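Local structure of chloromuconate cycloisomerase (Rhodococcus opacus, 4M0X) at residues F268-P273 / S279-I284; Q312-M317 / V322-F327; A258-G263 / S291-F296. The protein belongs to the enolase superfamily, with an N-terminal capping domain and a beta/alpha-barrel domain that holds a manganese (II) ion. One frame throughout, in Å; residues are numbered along the deposited sequence.

Contact 1: residues F268-P273 / S279-I284; sequences FAIKIP and SRAREI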
loop_
_atom_site.group_PDB
_atom_site.type_symbol
_atom_site.label_atom_id
_atom_site.label_comp_id
_atom_site.label_asym_id
_atom_site.label_seq_id
_atom_site.Cartn_x
_atom_site.Cartn_y
_atom_site.Cartn_z
ATOM N N PHE A 268 -20.477 5.835 -12.228
ATOM C CA PHE A 268 -21.596 5.906 -11.304
ATOM C C PHE A 268 -22.899 5.852 -12.070
ATOM O O PHE A 268 -23.018 6.443 -13.142
ATOM C CB PHE A 268 -21.535 7.183 -10.453
ATOM C CG PHE A 268 -20.362 7.221 -9.515
ATOM C CD1 PHE A 268 -19.671 6.059 -9.190
ATOM C CD2 PHE A 268 -19.962 8.408 -8.936
ATOM C CE1 PHE A 268 -18.593 6.093 -8.333
ATOM C CE2 PHE A 268 -18.916 8.456 -8.040
ATOM C CZ PHE A 268 -18.219 7.297 -7.742
ATOM N N ALA A 269 -23.870 5.120 -11.538
ATOM C CA ALA A 269 -25.242 5.277 -11.981
ATOM C C ALA A 269 -25.834 6.340 -11.063
ATOM O O ALA A 269 -25.916 6.140 -9.859
ATOM C CB ALA A 269 -25.983 3.966 -11.843
ATOM N N ILE A 270 -26.208 7.485 -11.623
ATOM C CA ILE A 270 -26.764 8.559 -10.818
ATOM C C ILE A 270 -28.297 8.491 -10.798
ATOM O O ILE A 270 -28.926 8.273 -11.838
ATOM C CB ILE A 270 -26.281 9.921 -11.334
ATOM C CG1 ILE A 270 -24.749 9.941 -11.437
ATOM C CG2 ILE A 270 -26.825 11.050 -10.461
ATOM C CD1 ILE A 270 -24.013 9.975 -10.113
ATOM N N LYS A 271 -28.895 8.661 -9.613
ATOM C CA LYS A 271 -30.342 8.485 -9.410
ATOM C C LYS A 271 -30.697 9.257 -8.177
ATOM O O LYS A 271 -30.005 9.108 -7.186
ATOM C CB LYS A 271 -30.691 7.035 -9.099
ATOM C CG LYS A 271 -30.679 6.035 -10.233
ATOM C CD LYS A 271 -31.494 4.803 -9.833
ATOM C CE LYS A 271 -30.636 3.666 -9.301
ATOM N NZ LYS A 271 -30.514 2.553 -10.285
ATOM N N ILE A 272 -31.778 10.037 -8.218
ATOM C CA ILE A 272 -32.170 10.852 -7.078
ATOM C C ILE A 272 -32.651 10.078 -5.828
ATOM O O ILE A 272 -32.067 10.242 -4.756
ATOM C CB ILE A 272 -33.148 11.972 -7.474
ATOM C CG1 ILE A 272 -32.425 12.986 -8.336
ATOM C CG2 ILE A 272 -33.680 12.698 -6.242
ATOM C CD1 ILE A 272 -33.283 14.152 -8.753
ATOM N N PRO A 273 -33.688 9.221 -5.960
ATOM C CA PRO A 273 -34.264 8.534 -4.793
ATOM C C PRO A 273 -33.204 7.888 -3.901
ATOM O O PRO A 273 -33.152 8.112 -2.701
ATOM C CB PRO A 273 -35.118 7.431 -5.429
ATOM C CG PRO A 273 -35.424 7.917 -6.788
ATOM C CD PRO A 273 -34.177 8.625 -7.215
ATOM N N SER A 279 -29.791 17.500 -4.320
ATOM C CA SER A 279 -28.480 18.067 -4.021
ATOM C C SER A 279 -27.445 16.957 -3.951
ATOM O O SER A 279 -26.446 17.014 -4.666
ATOM C CB SER A 279 -28.511 18.914 -2.746
ATOM O OG SER A 279 -29.288 20.072 -2.977
ATOM N N ARG A 280 -27.719 15.940 -3.122
ATOM C CA ARG A 280 -26.810 14.799 -2.913
ATOM C C ARG A 280 -26.476 14.094 -4.216
ATOM O O ARG A 280 -25.303 13.868 -4.505
ATOM C CB ARG A 280 -27.371 13.800 -1.905
ATOM C CG ARG A 280 -27.539 14.358 -0.509
ATOM C CD ARG A 280 -26.188 14.771 0.043
ATOM N NE ARG A 280 -26.239 14.996 1.482
ATOM C CZ ARG A 280 -25.288 15.613 2.191
ATOM N NH1 ARG A 280 -24.179 16.073 1.602
ATOM N NH2 ARG A 280 -25.454 15.779 3.502
ATOM N N ALA A 281 -27.500 13.795 -5.025
ATOM C CA ALA A 281 -27.256 13.253 -6.372
ATOM C C ALA A 281 -26.241 14.090 -7.166
ATOM O O ALA A 281 -25.303 13.499 -7.702
ATOM C CB ALA A 281 -28.545 13.048 -7.150
ATOM N N ARG A 282 -26.380 15.425 -7.241
ATOM C CA ARG A 282 -25.348 16.208 -7.931
ATOM C C ARG A 282 -23.987 16.058 -7.280
ATOM O O ARG A 282 -22.976 15.989 -7.987
ATOM C CB ARG A 282 -25.669 17.702 -8.100
ATOM C CG ARG A 282 -25.851 18.132 -9.549
ATOM C CD ARG A 282 -24.755 18.971 -10.205
ATOM N NE ARG A 282 -23.499 18.273 -10.510
ATOM C CZ ARG A 282 -22.531 18.824 -11.256
ATOM N NH1 ARG A 282 -22.699 20.037 -11.769
ATOM N NH2 ARG A 282 -21.402 18.174 -11.514
ATOM N N GLU A 283 -23.954 16.009 -5.953
ATOM C CA GLU A 283 -22.683 15.948 -5.265
ATOM C C GLU A 283 -21.966 14.674 -5.677
ATOM O O GLU A 283 -20.789 14.718 -5.994
ATOM C CB GLU A 283 -22.838 16.076 -3.739
ATOM C CG GLU A 283 -23.092 17.515 -3.266
ATOM C CD GLU A 283 -23.359 17.642 -1.751
ATOM O OE1 GLU A 283 -23.384 18.794 -1.202
ATOM O OE2 GLU A 283 -23.532 16.576 -1.097
ATOM N N ILE A 284 -22.680 13.549 -5.711
ATOM C CA ILE A 284 -22.118 12.277 -6.196
ATOM C C ILE A 284 -21.567 12.418 -7.613
ATOM O O ILE A 284 -20.487 11.919 -7.933
ATOM C CB ILE A 284 -23.122 11.107 -6.099
ATOM C CG1 ILE A 284 -23.462 10.819 -4.639
ATOM C CG2 ILE A 284 -22.587 9.835 -6.731
ATOM C CD1 ILE A 284 -24.674 9.926 -4.474
#

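Contact 2: residues Q312-M317 / V322-F327; sequences QLYGTM and VGCELF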
loop_
_atom_site.group_PDB
_atom_site.type_symbol
_atom_site.label_atom_id
_atom_site.label_comp_id
_atom_site.label_asym_id
_atom_site.label_seq_id
_atom_site.Cartn_x
_atom_site.Cartn_y
_atom_site.Cartn_z
ATOM N N GLN A 312 -34.117 16.901 -15.563
ATOM C CA GLN A 312 -33.485 18.202 -15.422
ATOM C C GLN A 312 -32.084 18.059 -14.816
ATOM O O GLN A 312 -31.116 18.598 -15.353
ATOM C CB GLN A 312 -34.370 19.165 -14.634
ATOM C CG GLN A 312 -35.393 19.858 -15.509
ATOM C CD GLN A 312 -36.308 20.781 -14.740
ATOM O OE1 GLN A 312 -35.879 21.486 -13.820
ATOM N NE2 GLN A 312 -37.579 20.788 -15.112
ATOM N N LEU A 313 -31.979 17.323 -13.713
ATOM C CA LEU A 313 -30.674 17.008 -13.128
ATOM C C LEU A 313 -29.684 16.586 -14.214
ATOM O O LEU A 313 -28.637 17.231 -14.418
ATOM C CB LEU A 313 -30.806 15.893 -12.088
ATOM C CG LEU A 313 -29.486 15.350 -11.547
ATOM C CD1 LEU A 313 -28.732 16.442 -10.790
ATOM C CD2 LEU A 313 -29.738 14.166 -10.637
ATOM N N TYR A 314 -30.048 15.509 -14.923
ATOM C CA TYR A 314 -29.197 14.900 -15.938
ATOM C C TYR A 314 -28.841 15.907 -17.023
ATOM O O TYR A 314 -27.732 15.897 -17.531
ATOM C CB TYR A 314 -29.855 13.658 -16.527
ATOM C CG TYR A 314 -30.298 12.594 -15.524
ATOM C CD1 TYR A 314 -29.915 12.659 -14.185
ATOM C CD2 TYR A 314 -31.066 11.486 -15.933
ATOM C CE1 TYR A 314 -30.305 11.687 -13.275
ATOM C CE2 TYR A 314 -31.457 10.503 -15.016
ATOM C CZ TYR A 314 -31.075 10.618 -13.686
ATOM O OH TYR A 314 -31.434 9.673 -12.736
ATOM N N GLY A 315 -29.767 16.789 -17.366
ATOM C CA GLY A 315 -29.456 17.883 -18.272
ATOM C C GLY A 315 -28.509 18.958 -17.707
ATOM O O GLY A 315 -27.851 19.675 -18.486
ATOM N N THR A 316 -28.442 19.115 -16.382
ATOM C CA THR A 316 -27.482 20.063 -15.843
ATOM C C THR A 316 -26.101 19.441 -15.773
ATOM O O THR A 316 -25.120 20.130 -15.697
ATOM C CB THR A 316 -27.843 20.655 -14.442
ATOM O OG1 THR A 316 -27.582 19.709 -13.404
ATOM C CG2 THR A 316 -29.286 21.136 -14.353
ATOM N N MET A 317 -26.036 18.119 -15.786
ATOM C CA MET A 317 -24.802 17.399 -15.473
ATOM C C MET A 317 -23.760 17.475 -16.582
ATOM O O MET A 317 -24.113 17.452 -17.767
ATOM C CB MET A 317 -25.141 15.955 -15.188
ATOM C CG MET A 317 -25.465 15.705 -13.738
ATOM S SD MET A 317 -26.148 14.050 -13.514
ATOM C CE MET A 317 -24.803 12.954 -13.925
ATOM N N VAL A 322 -22.052 7.360 -20.196
ATOM C CA VAL A 322 -22.604 6.027 -20.174
ATOM C C VAL A 322 -24.033 6.067 -20.718
ATOM O O VAL A 322 -24.603 5.048 -21.061
ATOM C CB VAL A 322 -22.578 5.445 -18.734
ATOM C CG1 VAL A 322 -23.250 4.084 -18.671
ATOM C CG2 VAL A 322 -21.141 5.281 -18.246
ATOM N N GLY A 323 -24.619 7.249 -20.789
ATOM C CA GLY A 323 -25.974 7.370 -21.264
ATOM C C GLY A 323 -27.001 7.666 -20.197
ATOM O O GLY A 323 -26.660 8.031 -19.074
ATOM N N CYS A 324 -28.264 7.533 -20.569
ATOM C CA CYS A 324 -29.396 7.754 -19.681
ATOM C C CYS A 324 -30.547 6.710 -19.899
ATOM O O CYS A 324 -30.949 6.401 -21.034
ATOM C CB CYS A 324 -29.875 9.179 -19.845
ATOM S SG CYS A 324 -31.510 9.486 -19.170
ATOM N N GLU A 325 -31.058 6.160 -18.809
ATOM C CA GLU A 325 -32.086 5.135 -18.906
ATOM C C GLU A 325 -33.459 5.643 -18.428
ATOM O O GLU A 325 -34.191 4.905 -17.774
ATOM C CB GLU A 325 -31.674 3.862 -18.127
ATOM C CG GLU A 325 -31.310 4.111 -16.657
ATOM C CD GLU A 325 -31.162 2.836 -15.815
ATOM O OE1 GLU A 325 -31.258 1.699 -16.345
ATOM O OE2 GLU A 325 -30.963 2.966 -14.586
ATOM N N LEU A 326 -33.826 6.883 -18.747
ATOM C CA LEU A 326 -35.096 7.375 -18.235
ATOM C C LEU A 326 -36.271 7.008 -19.114
ATOM O O LEU A 326 -37.015 7.889 -19.518
ATOM C CB LEU A 326 -35.081 8.868 -18.012
ATOM C CG LEU A 326 -34.580 9.329 -16.663
ATOM C CD1 LEU A 326 -34.522 10.848 -16.631
ATOM C CD2 LEU A 326 -35.489 8.819 -15.563
ATOM N N PHE A 327 -36.449 5.709 -19.374
ATOM C CA PHE A 327 -37.490 5.178 -20.266
ATOM C C PHE A 327 -38.732 4.841 -19.440
ATOM O O PHE A 327 -39.816 4.659 -19.979
ATOM C CB PHE A 327 -37.000 3.882 -20.908
ATOM C CG PHE A 327 -36.759 2.802 -19.897
ATOM C CD1 PHE A 327 -37.801 2.006 -19.445
ATOM C CD2 PHE A 327 -35.510 2.628 -19.340
ATOM C CE1 PHE A 327 -37.603 1.039 -18.468
ATOM C CE2 PHE A 327 -35.297 1.665 -18.369
ATOM C CZ PHE A 327 -36.347 0.872 -17.927
#

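Contact 3: residues A258-G263 / S291-F296; sequences ALADAG and SGLACF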
loop_
_atom_site.group_PDB
_atom_site.type_symbol
_atom_site.label_atom_id
_atom_site.label_comp_id
_atom_site.label_asym_id
_atom_site.label_seq_id
_atom_site.Cartn_x
_atom_site.Cartn_y
_atom_site.Cartn_z
ATOM N N ALA A 258 -15.161 6.665 -1.330
ATOM C CA ALA A 258 -14.520 5.400 -1.026
ATOM C C ALA A 258 -14.224 4.604 -2.286
ATOM O O ALA A 258 -13.093 4.092 -2.433
ATOM C CB ALA A 258 -15.352 4.593 -0.068
ATOM N N LEU A 259 -15.213 4.521 -3.196
ATOM C CA LEU A 259 -15.049 3.790 -4.452
ATOM C C LEU A 259 -14.027 4.467 -5.326
ATOM O O LEU A 259 -13.050 3.837 -5.757
ATOM C CB LEU A 259 -16.350 3.699 -5.238
ATOM C CG LEU A 259 -17.550 2.946 -4.674
ATOM C CD1 LEU A 259 -18.844 3.557 -5.189
ATOM C CD2 LEU A 259 -17.471 1.467 -5.000
ATOM N N ALA A 260 -14.245 5.747 -5.587
ATOM C CA ALA A 260 -13.372 6.484 -6.471
ATOM C C ALA A 260 -11.917 6.123 -6.190
ATOM O O ALA A 260 -11.131 5.872 -7.100
ATOM C CB ALA A 260 -13.598 7.995 -6.353
ATOM N N ASP A 261 -11.559 6.042 -4.927
ATOM C CA ASP A 261 -10.155 6.026 -4.636
ATOM C C ASP A 261 -9.654 4.680 -4.210
ATOM O O ASP A 261 -8.460 4.493 -4.022
ATOM C CB ASP A 261 -9.873 7.029 -3.547
ATOM C CG ASP A 261 -10.053 6.449 -2.202
ATOM O OD1 ASP A 261 -11.162 5.920 -1.970
ATOM O OD2 ASP A 261 -9.080 6.491 -1.411
ATOM N N ALA A 262 -10.575 3.760 -3.983
ATOM C CA ALA A 262 -10.214 2.366 -3.958
ATOM C C ALA A 262 -10.121 1.933 -5.418
ATOM O O ALA A 262 -9.671 0.851 -5.696
ATOM C CB ALA A 262 -11.244 1.555 -3.207
ATOM N N GLY A 263 -10.526 2.795 -6.350
ATOM C CA GLY A 263 -10.292 2.547 -7.771
ATOM C C GLY A 263 -11.123 1.359 -8.188
ATOM O O GLY A 263 -10.779 0.639 -9.115
ATOM N N SER A 291 -12.986 12.833 -9.989
ATOM C CA SER A 291 -12.191 11.615 -9.941
ATOM C C SER A 291 -12.134 10.914 -11.291
ATOM O O SER A 291 -11.528 9.894 -11.431
ATOM C CB SER A 291 -12.735 10.688 -8.871
ATOM O OG SER A 291 -13.992 10.177 -9.289
ATOM N N GLY A 292 -12.769 11.499 -12.280
ATOM C CA GLY A 292 -12.626 11.056 -13.650
ATOM C C GLY A 292 -13.414 9.821 -14.027
ATOM O O GLY A 292 -13.096 9.173 -15.035
ATOM N N LEU A 293 -14.423 9.500 -13.220
ATOM C CA LEU A 293 -15.388 8.447 -13.523
ATOM C C LEU A 293 -16.579 8.992 -14.291
ATOM O O LEU A 293 -17.067 10.096 -14.027
ATOM C CB LEU A 293 -15.897 7.790 -12.242
ATOM C CG LEU A 293 -14.781 7.442 -11.278
ATOM C CD1 LEU A 293 -15.258 6.958 -9.907
ATOM C CD2 LEU A 293 -13.892 6.428 -11.969
ATOM N N ALA A 294 -17.057 8.178 -15.223
ATOM C CA ALA A 294 -18.250 8.468 -16.016
ATOM C C ALA A 294 -19.563 8.411 -15.226
ATOM O O ALA A 294 -19.636 7.826 -14.143
ATOM C CB ALA A 294 -18.319 7.509 -17.184
ATOM N N CYS A 295 -20.607 9.005 -15.789
ATOM C CA CYS A 295 -21.927 8.955 -15.187
ATOM C C CYS A 295 -22.948 8.391 -16.142
ATOM O O CYS A 295 -22.804 8.437 -17.390
ATOM C CB CYS A 295 -22.376 10.333 -14.720
ATOM S SG CYS A 295 -21.581 10.921 -13.209
ATOM N N PHE A 296 -23.985 7.862 -15.524
ATOM C CA PHE A 296 -25.085 7.287 -16.205
ATOM C C PHE A 296 -26.272 7.934 -15.563
ATOM O O PHE A 296 -26.325 8.049 -14.330
ATOM C CB PHE A 296 -25.109 5.810 -15.911
ATOM C CG PHE A 296 -26.157 5.045 -16.665
ATOM C CD1 PHE A 296 -26.304 5.194 -18.050
ATOM C CD2 PHE A 296 -26.945 4.112 -16.006
ATOM C CE1 PHE A 296 -27.240 4.439 -18.751
ATOM C CE2 PHE A 296 -27.876 3.348 -16.699
ATOM C CZ PHE A 296 -28.033 3.512 -18.070
#

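Contact 1: residues F268-P273 / S279-I284
Buried apolar packing joins F268, I270 and I272 to A281 and I284, where a strand of the beta/alpha barrel of this enolase-superfamily enzyme meets helix 278-291, the long helix after it. The strand and helix segments run nearly antiparallel, at 157°, with axes 9.3 Å apart, as expected when the chain leaves a barrel strand and returns along the outside. The segments meet through apolar side chains, without a hydrogen bond across. I284 is central: its CG2 methyl lies 3.7 Å from F268 CD2 and equally 3.7 Å from I270 CD1. The F268 ring turns its edge to the carbonyl of the helix, I284 O lying near the ring plane. One turn earlier, the small A281 lets the chain come close; I270 CG2 approaches A281 CB to 4.2 Å, and I272 CG1 reaches that methyl at 4.1 Å. The two branches of I270 divide the task because CG1 sits beside the backbone N (chi1 -53°) and carries CD1 to I284, while CG2, opposite that N, faces A281.

K271 sends its side chain the other way, into the barrel, where NZ forms a salt bridge with the manganese ligand D247 and a hydrogen bond with A299 O. On the outer side of the helix, R280 NH1 forms a salt bridge with E283 OE2 at 2.8 Å, on its syn lone pair and close to the guanidinium plane, and R280 NH2 makes another with E289 of the second subunit. Around the contact, helix 253-262 supplies A256 and L259 against F268, helix 304-316 packs L313 on I272 and A281, and strand 267-270 is hydrogen-bonded to A294 and F296 of strand 294-297 and to A246 of strand 244-246.

Contact 2: residues Q312-M317 / V322-F327
Y314, on the helix 304-316, packs its ring against C324, at the end of the short strand 323-324, and L326 just beyond it, closing the last beta-alpha-beta unit of the barrel. The tyrosine leaves the helix with CG beside its backbone N (chi1 -54°), which brings CD2 and CE2 of the ring to the other segment. L326 meets the ring obliquely, its CD1 methyl 3.5 Å from Y314 CE2. C324 works differently: with SG opposite the backbone N (chi1 164°), it sets the sulfur near the ring plane, 5.1 Å from the Y314 ring centroid and 75° off the ring normal, an edge-on sulfur-aromatic contact. SG also receives a weak hydrogen bond from L326 N, which ties the two partners together; L326 is itself the centre of an inverse gamma turn.

Behind the tyrosine, T316 OG1 bonds L313 O in the carbonyl plane at 2.9 Å, and T316 N shares that acceptor in the last turn. Since no hydrogen bond crosses between the segments, the ring is packed by carbon and sulfur along its side, while its hydroxyl is hydrogen-bonded to A298 O outside the contact, which probably fixes where the ring end lies.

Contact 3: residues A258-G263 / S291-F296
The hydroxyl of S291, at the end of helix 278-291, is gripped within its own helix by the carbonyls of I287 and A288, and it is this same OG that A260 of helix 253-262 touches, its CB lying 3.7 Å from S291 OG. The torsion explains the double duty: with chi1 at 70° the oxygen sits between the backbone N and the carbonyl carbon, folded back over the last turn, and S291 presents CB as well as OG to the neighbouring helix, with A260 CB 3.8 Å from S291 CB. The hydroxyl is thus satisfied at home, and its contact with A260 is one of plain van der Waals fit.

L293 supplies the second half. Its CD1 methyl rests beside the helix backbone, 3.9 Å from A260 CA, and 4.1 Å from A260 CB, so the small alanine is met both by a serine and by a leucine branch. Both helices end close to this point in a Schellman motif whose C-prime residue is a glycine with positive phi, G263 at 67° and G292 at 78°. Each turn releases the chain toward the next barrel strand, and after G292 the chain passes through L293 into strand 294-297.

The contact lies well away from the centre of the chain and joins helix 253-262 to the end of helix 278-291 and the loop after it. Beneath it, L293 and L259 both pack on F268 of strand 267-270, and A294, the first residue of strand 294-297, is backbone-bonded to S266, just before strand 267-270, and packs on L204 of the third subunit.

In the fold
All three contacts belong to the C-terminal barrel and meet the same sheet. Along the chain, residues 258-263 come first, then both halves of contact 1, then residues 291-296, and finally contact 2, so contact 3 spans contact 1. Centres of contacts 1 and 2 are about 11 Å apart, 1 and 3 about 13 Å, 2 and 3 about 18 Å; I270 O of contact 1 probably hydrogen-bonds Y314 OH of contact 2. Strands 267-270, 294-297 and 323-324 lie side by side, and C324 is hydrogen-bonded to T138 of strand 134-141, closing the barrel. They illustrate how successive strand-helix units pack around a barrel whose strand ends carry D196, E222 and D247, the manganese (II) ligands.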